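Local coordinates for putative lipoate-protein ligase A subunit 2 (Thermoplasma acidophilum DSM 1728, PDB 3R07) that is a putative lipoate-protein ligase A subunit, a small alpha/beta protein of the bacterial lipoate protein ligase C-terminus family, at residues Gly17-Thr22 / Glu82-Ala87; Ile30-Ile35 / Met53-Ser58. All blocks are in the same frame, centred on the assembly; numbering follows the deposited sequence.

Contact 1: residues Gly17-Thr22 / Glu82-Ala87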
loop_
_atom_site.group_PDB
_atom_site.type_symbol
_atom_site.label_atom_id
_atom_site.label_comp_id
_atom_site.label_asym_id
_atom_site.label_seq_id
_atom_site.Cartn_x
_atom_site.Cartn_y
_atom_site.Cartn_z
ATOM N N GLY B 17 -0.078 -9.674 6.694
ATOM C CA GLY B 17 0.388 -8.502 7.420
ATOM C C GLY B 17 1.190 -8.718 8.690
ATOM O O GLY B 17 1.473 -9.847 9.097
ATOM N N LEU B 18 1.564 -7.605 9.305
ATOM C CA LEU B 18 2.455 -7.604 10.438
ATOM C C LEU B 18 1.987 -6.477 11.342
ATOM O O LEU B 18 2.012 -5.326 10.951
ATOM C CB LEU B 18 3.903 -7.401 9.967
ATOM C CG LEU B 18 5.068 -7.577 10.957
ATOM C CD1 LEU B 18 5.485 -9.043 11.175
ATOM C CD2 LEU B 18 6.288 -6.774 10.525
ATOM N N ILE B 19 1.515 -6.812 12.533
ATOM C CA ILE B 19 1.156 -5.798 13.522
ATOM C C ILE B 19 2.325 -5.537 14.478
ATOM O O ILE B 19 2.859 -6.466 15.075
ATOM C CB ILE B 19 -0.097 -6.202 14.314
ATOM C CG1 ILE B 19 -1.131 -6.845 13.372
ATOM C CG2 ILE B 19 -0.650 -4.983 15.070
ATOM C CD1 ILE B 19 -2.490 -7.093 13.976
ATOM N N ARG B 20 2.764 -4.282 14.572
ATOM C CA ARG B 20 3.777 -3.892 15.567
ATOM C C ARG B 20 3.067 -3.109 16.627
ATOM O O ARG B 20 2.251 -2.240 16.314
ATOM C CB ARG B 20 4.867 -3.017 14.990
ATOM C CG ARG B 20 5.460 -3.466 13.691
ATOM C CD ARG B 20 6.683 -2.659 13.402
ATOM N NE ARG B 20 7.259 -2.985 12.108
ATOM C CZ ARG B 20 8.085 -4.000 11.868
ATOM N NH1 ARG B 20 8.435 -4.827 12.841
ATOM N NH2 ARG B 20 8.563 -4.199 10.643
ATOM N N VAL B 21 3.369 -3.419 17.884
ATOM C CA VAL B 21 2.780 -2.697 19.012
ATOM C C VAL B 21 3.872 -2.178 19.930
ATOM O O VAL B 21 4.863 -2.868 20.134
ATOM C CB VAL B 21 1.824 -3.594 19.839
ATOM C CG1 VAL B 21 1.231 -2.782 20.923
ATOM C CG2 VAL B 21 0.704 -4.135 18.999
ATOM N N THR B 22 3.703 -0.971 20.464
ATOM C CA THR B 22 4.518 -0.510 21.602
ATOM C C THR B 22 3.623 -0.092 22.781
ATOM O O THR B 22 2.809 0.832 22.652
ATOM C CB THR B 22 5.497 0.643 21.233
ATOM O OG1 THR B 22 6.609 0.112 20.510
ATOM C CG2 THR B 22 6.047 1.349 22.511
ATOM N N GLU B 82 -8.451 -11.779 16.632
ATOM C CA GLU B 82 -7.566 -12.490 17.540
ATOM C C GLU B 82 -6.090 -12.286 17.161
ATOM O O GLU B 82 -5.197 -12.782 17.844
ATOM C CB GLU B 82 -7.971 -13.984 17.710
ATOM C CG GLU B 82 -7.903 -14.898 16.451
ATOM C CD GLU B 82 -9.152 -14.840 15.530
ATOM O OE1 GLU B 82 -10.145 -14.152 15.855
ATOM O OE2 GLU B 82 -9.126 -15.492 14.462
ATOM N N ASP B 83 -5.843 -11.538 16.084
ATOM C CA ASP B 83 -4.480 -11.125 15.699
ATOM C C ASP B 83 -3.984 -9.908 16.496
ATOM O O ASP B 83 -2.811 -9.827 16.841
ATOM C CB ASP B 83 -4.402 -10.821 14.200
ATOM C CG ASP B 83 -4.224 -12.071 13.348
ATOM O OD1 ASP B 83 -3.212 -12.791 13.526
ATOM O OD2 ASP B 83 -5.087 -12.312 12.469
ATOM N N PHE B 84 -4.875 -8.960 16.765
ATOM C CA PHE B 84 -4.570 -7.834 17.649
ATOM C C PHE B 84 -4.485 -8.262 19.122
ATOM O O PHE B 84 -3.984 -7.514 19.966
ATOM C CB PHE B 84 -5.602 -6.720 17.484
ATOM C CG PHE B 84 -5.486 -5.984 16.188
ATOM C CD1 PHE B 84 -4.574 -4.942 16.043
ATOM C CD2 PHE B 84 -6.287 -6.324 15.108
ATOM C CE1 PHE B 84 -4.460 -4.249 14.840
ATOM C CE2 PHE B 84 -6.180 -5.635 13.902
ATOM C CZ PHE B 84 -5.261 -4.596 13.765
ATOM N N ILE B 85 -4.990 -9.463 19.415
ATOM C CA ILE B 85 -4.846 -10.090 20.725
ATOM C C ILE B 85 -3.426 -10.639 20.886
ATOM O O ILE B 85 -2.749 -10.300 21.849
ATOM C CB ILE B 85 -5.959 -11.157 20.956
ATOM C CG1 ILE B 85 -7.204 -10.461 21.515
ATOM C CG2 ILE B 85 -5.500 -12.303 21.885
ATOM C CD1 ILE B 85 -8.485 -10.827 20.801
ATOM N N GLN B 86 -2.967 -11.453 19.935
ATOM C CA GLN B 86 -1.591 -11.945 19.968
ATOM C C GLN B 86 -0.562 -10.803 19.958
ATOM O O GLN B 86 0.437 -10.863 20.673
ATOM C CB GLN B 86 -1.306 -12.943 18.830
ATOM C CG GLN B 86 -1.988 -14.323 18.951
ATOM C CD GLN B 86 -2.019 -14.869 20.381
ATOM O OE1 GLN B 86 -3.090 -15.043 20.964
ATOM N NE2 GLN B 86 -0.847 -15.128 20.949
ATOM N N ALA B 87 -0.825 -9.770 19.157
ATOM C CA ALA B 87 0.063 -8.606 19.029
ATOM C C ALA B 87 0.235 -7.854 20.342
ATOM O O ALA B 87 1.341 -7.498 20.735
ATOM C CB ALA B 87 -0.477 -7.666 17.968
#
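The backbones of strand 18-22 and helix 83-87 come closest in CA atoms at Ile19 and Ala87, 6.3 Å apart, while the two short axes pass at 8.8 Å with their N-to-C directions 43° apart. Side chains bridge this spacing; no hydrogen bond crosses it, and the main side-chain contacts are apolar. Ile19 presents the end of its chain to Phe84, the two side chains crossing at about a right angle. Its CD1 stands 3.5 Å from the centroid of the Phe84 ring and 11° off the ring normal. The ring carbons lie at similar distances from that methyl, so it sits over the middle of the face, a CH-pi contact. The placement follows from Ile19 CG1 being turned beside the backbone N (chi1 -40°) with CD1 extended beyond it. The other branch of Ile19 serves a second partner, CG2 lying 4.0 Å from Ala87 CB. Two residues along the strand, Val21 CG2 reaches the same methyl, 3.9 Å from Ala87 CB. This is a helix laid on the face of an antiparallel sheet, at the middle strand of the order 5-13, 18-26, 29-36, and Ile66 and Tyr70 of helix 62-70 also pack on Phe84. Arg20 CB points away from the helix, and its NE forms a salt bridge with an acidic side chain of another protein chain. At the start of the helix, Asp83 CB lies 4.2 Å from Ile19 CD1, while its carboxylate accepts hydrogen bonds from Trp12 NE1 at OD1 and from Glu80 N at OD2.

Contact 2: residues Ile30-Ile35 / Met53-Ser58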
loop_
_atom_site.group_PDB
_atom_site.type_symbol
_atom_site.label_atom_id
_atom_site.label_comp_id
_atom_site.label_asym_id
_atom_site.label_seq_id
_atom_site.Cartn_x
_atom_site.Cartn_y
_atom_site.Cartn_z
ATOM N N ILE B 30 -2.599 0.903 31.099
ATOM C CA ILE B 30 -1.974 1.295 29.841
ATOM C C ILE B 30 -1.799 2.804 29.804
ATOM O O ILE B 30 -2.776 3.552 29.760
ATOM C CB ILE B 30 -2.795 0.798 28.623
ATOM C CG1 ILE B 30 -2.744 -0.738 28.528
ATOM C CG2 ILE B 30 -2.292 1.462 27.329
ATOM C CD1 ILE B 30 -3.740 -1.342 27.565
ATOM N N LYS B 31 -0.548 3.251 29.838
ATOM C CA LYS B 31 -0.249 4.669 29.903
ATOM C C LYS B 31 -0.196 5.220 28.492
ATOM O O LYS B 31 -0.682 6.318 28.220
ATOM C CB LYS B 31 1.082 4.888 30.624
ATOM C CG LYS B 31 1.461 6.335 30.845
ATOM C CD LYS B 31 2.737 6.463 31.677
ATOM C CE LYS B 31 3.113 7.952 31.830
ATOM N NZ LYS B 31 4.164 8.203 32.886
ATOM N N ASP B 32 0.430 4.451 27.604
ATOM C CA ASP B 32 0.457 4.769 26.196
ATOM C C ASP B 32 0.478 3.525 25.318
ATOM O O ASP B 32 0.847 2.426 25.766
ATOM C CB ASP B 32 1.632 5.664 25.854
ATOM C CG ASP B 32 1.274 6.689 24.794
ATOM O OD1 ASP B 32 0.156 6.596 24.213
ATOM O OD2 ASP B 32 2.103 7.603 24.556
ATOM N N ILE B 33 0.058 3.711 24.066
ATOM C CA ILE B 33 0.086 2.645 23.080
ATOM C C ILE B 33 0.248 3.223 21.673
ATOM O O ILE B 33 -0.256 4.306 21.346
ATOM C CB ILE B 33 -1.131 1.641 23.236
ATOM C CG1 ILE B 33 -1.090 0.528 22.177
ATOM C CG2 ILE B 33 -2.480 2.376 23.291
ATOM C CD1 ILE B 33 -2.069 -0.584 22.393
ATOM N N HIS B 34 1.002 2.505 20.857
ATOM C CA HIS B 34 1.199 2.888 19.487
ATOM C C HIS B 34 1.106 1.615 18.684
ATOM O O HIS B 34 1.817 0.660 18.957
ATOM C CB HIS B 34 2.527 3.638 19.319
ATOM C CG HIS B 34 3.045 3.650 17.911
ATOM N ND1 HIS B 34 2.413 4.327 16.881
ATOM C CD2 HIS B 34 4.143 3.068 17.362
ATOM C CE1 HIS B 34 3.095 4.148 15.761
ATOM N NE2 HIS B 34 4.151 3.392 16.027
ATOM N N ILE B 35 0.167 1.577 17.745
ATOM C CA ILE B 35 0.008 0.433 16.856
ATOM C C ILE B 35 0.420 0.821 15.428
ATOM O O ILE B 35 0.031 1.871 14.914
ATOM C CB ILE B 35 -1.426 -0.098 16.850
ATOM C CG1 ILE B 35 -1.927 -0.306 18.282
ATOM C CG2 ILE B 35 -1.499 -1.389 16.076
ATOM C CD1 ILE B 35 -3.413 -0.573 18.409
ATOM N N MET B 53 -8.901 3.878 22.847
ATOM C CA MET B 53 -9.714 3.000 23.666
ATOM C C MET B 53 -8.865 2.248 24.666
ATOM O O MET B 53 -9.192 2.213 25.844
ATOM C CB MET B 53 -10.511 2.038 22.784
ATOM C CG MET B 53 -11.675 2.732 22.062
ATOM S SD MET B 53 -12.490 1.677 20.847
ATOM C CE MET B 53 -13.919 2.726 20.523
ATOM N N LEU B 54 -7.762 1.676 24.195
ATOM C CA LEU B 54 -6.810 0.981 25.052
ATOM C C LEU B 54 -6.122 1.899 26.088
ATOM O O LEU B 54 -5.850 1.469 27.211
ATOM C CB LEU B 54 -5.796 0.215 24.201
ATOM C CG LEU B 54 -6.383 -0.961 23.414
ATOM C CD1 LEU B 54 -5.644 -1.228 22.098
ATOM C CD2 LEU B 54 -6.411 -2.207 24.257
ATOM N N ARG B 55 -5.868 3.153 25.716
ATOM C CA ARG B 55 -5.316 4.165 26.620
ATOM C C ARG B 55 -6.396 4.914 27.471
ATOM O O ARG B 55 -7.265 5.614 26.920
ATOM C CB ARG B 55 -4.497 5.163 25.793
ATOM C CG ARG B 55 -3.583 6.078 26.613
ATOM C CD ARG B 55 -2.758 7.090 25.783
ATOM N NE ARG B 55 -3.579 7.745 24.780
ATOM C CZ ARG B 55 -3.476 7.549 23.469
ATOM N NH1 ARG B 55 -2.547 6.742 22.987
ATOM N NH2 ARG B 55 -4.302 8.172 22.637
ATOM N N GLY B 56 -6.402 4.765 28.799
ATOM C CA GLY B 56 -5.696 3.742 29.530
ATOM C C GLY B 56 -6.722 2.878 30.231
ATOM O O GLY B 56 -7.398 3.319 31.151
ATOM N N SER B 57 -6.854 1.655 29.750
ATOM C CA SER B 57 -7.640 0.623 30.385
ATOM C C SER B 57 -6.667 -0.266 31.110
ATOM O O SER B 57 -5.532 0.113 31.340
ATOM C CB SER B 57 -8.360 -0.206 29.322
ATOM O OG SER B 57 -9.146 0.609 28.469
ATOM N N SER B 58 -7.097 -1.473 31.434
ATOM C CA SER B 58 -6.263 -2.412 32.151
ATOM C C SER B 58 -5.921 -3.575 31.266
ATOM O O SER B 58 -6.797 -4.173 30.656
ATOM C CB SER B 58 -6.966 -2.902 33.418
ATOM O OG SER B 58 -6.767 -1.985 34.484
#
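Asp32 and Arg55 lie side by side and point the same way, yet their carboxylate and guanidinium planes stand 83° apart, a single-pronged salt bridge rather than a flat paired one. Arg55 NH1 donates to Asp32 OD1 over 3.0 Å with a bent N-H...O angle of 134°; the oxygen is met nearly along its own C-O axis but lies tilted out of the guanidinium plane. The same OD1 also accepts Ile33 N at 2.9 Å, from above the carboxylate plane, so two donors hold this oxygen. Arg55 runs extended to CD and then bends at chi3 (46°), which turns NE out of the line of the chain. Its CD passes 3.3 Å from Lys31 O. Its NH2 forms a salt bridge with OD1 of Asp52, its stronger polar partner, on helix 46-54, so the guanidinium has a carboxylate partner at each of NH1 and NH2.

Ile33 and Leu54 meet at a slant, CD1 of Ile33 lying 3.6 Å from CD1 of Leu54, and Ile35 CD1 approaches that same methyl more loosely, at 4.4 Å. From the start of the segment Ile30 packs chiefly on the Leu54 carbonyl, its CB 3.4 Å from Leu54 O. Ile62 and Ile65 of helix 62-70 and Leu88 of helix 83-88 also touch Leu54, which places it in the layer between helices and sheet. Ile30 N donates a nearly straight hydrogen bond to Ser57 O, 3.0 Å away, joining strand and loop main chains. Lys31 and Asp32 both face Asp24 of strand 18-26, a classic beta bulge in the strand pair, on a strand outermost within this chain. The contact itself is the end of helix 46-54 packed on the face of an antiparallel sheet, with Arg55 just past the helix reaching the bulge.

Overall arrangement
From the N terminus, strand 5-13 leads to strand 18-26, where contact 1 begins, and then to strand 29-36, where contact 2 begins. Contact 2 closes first, after the 17 residues that include most of helix 46-54, joining strand 29-36 to the end of that helix and the loop after it. The chain then passes through helix 62-70 before helix 83-88 returns to the middle strand and closes contact 1. The smaller loop of contact 2 is therefore enclosed in the larger one, without crossing. Their centres are 14 Å apart, but neighbouring strands join them: Thr22 N and His34 O are 2.9 Å apart, a probable hydrogen bond, and Ile19 CG2 packs on Ile35 CG2.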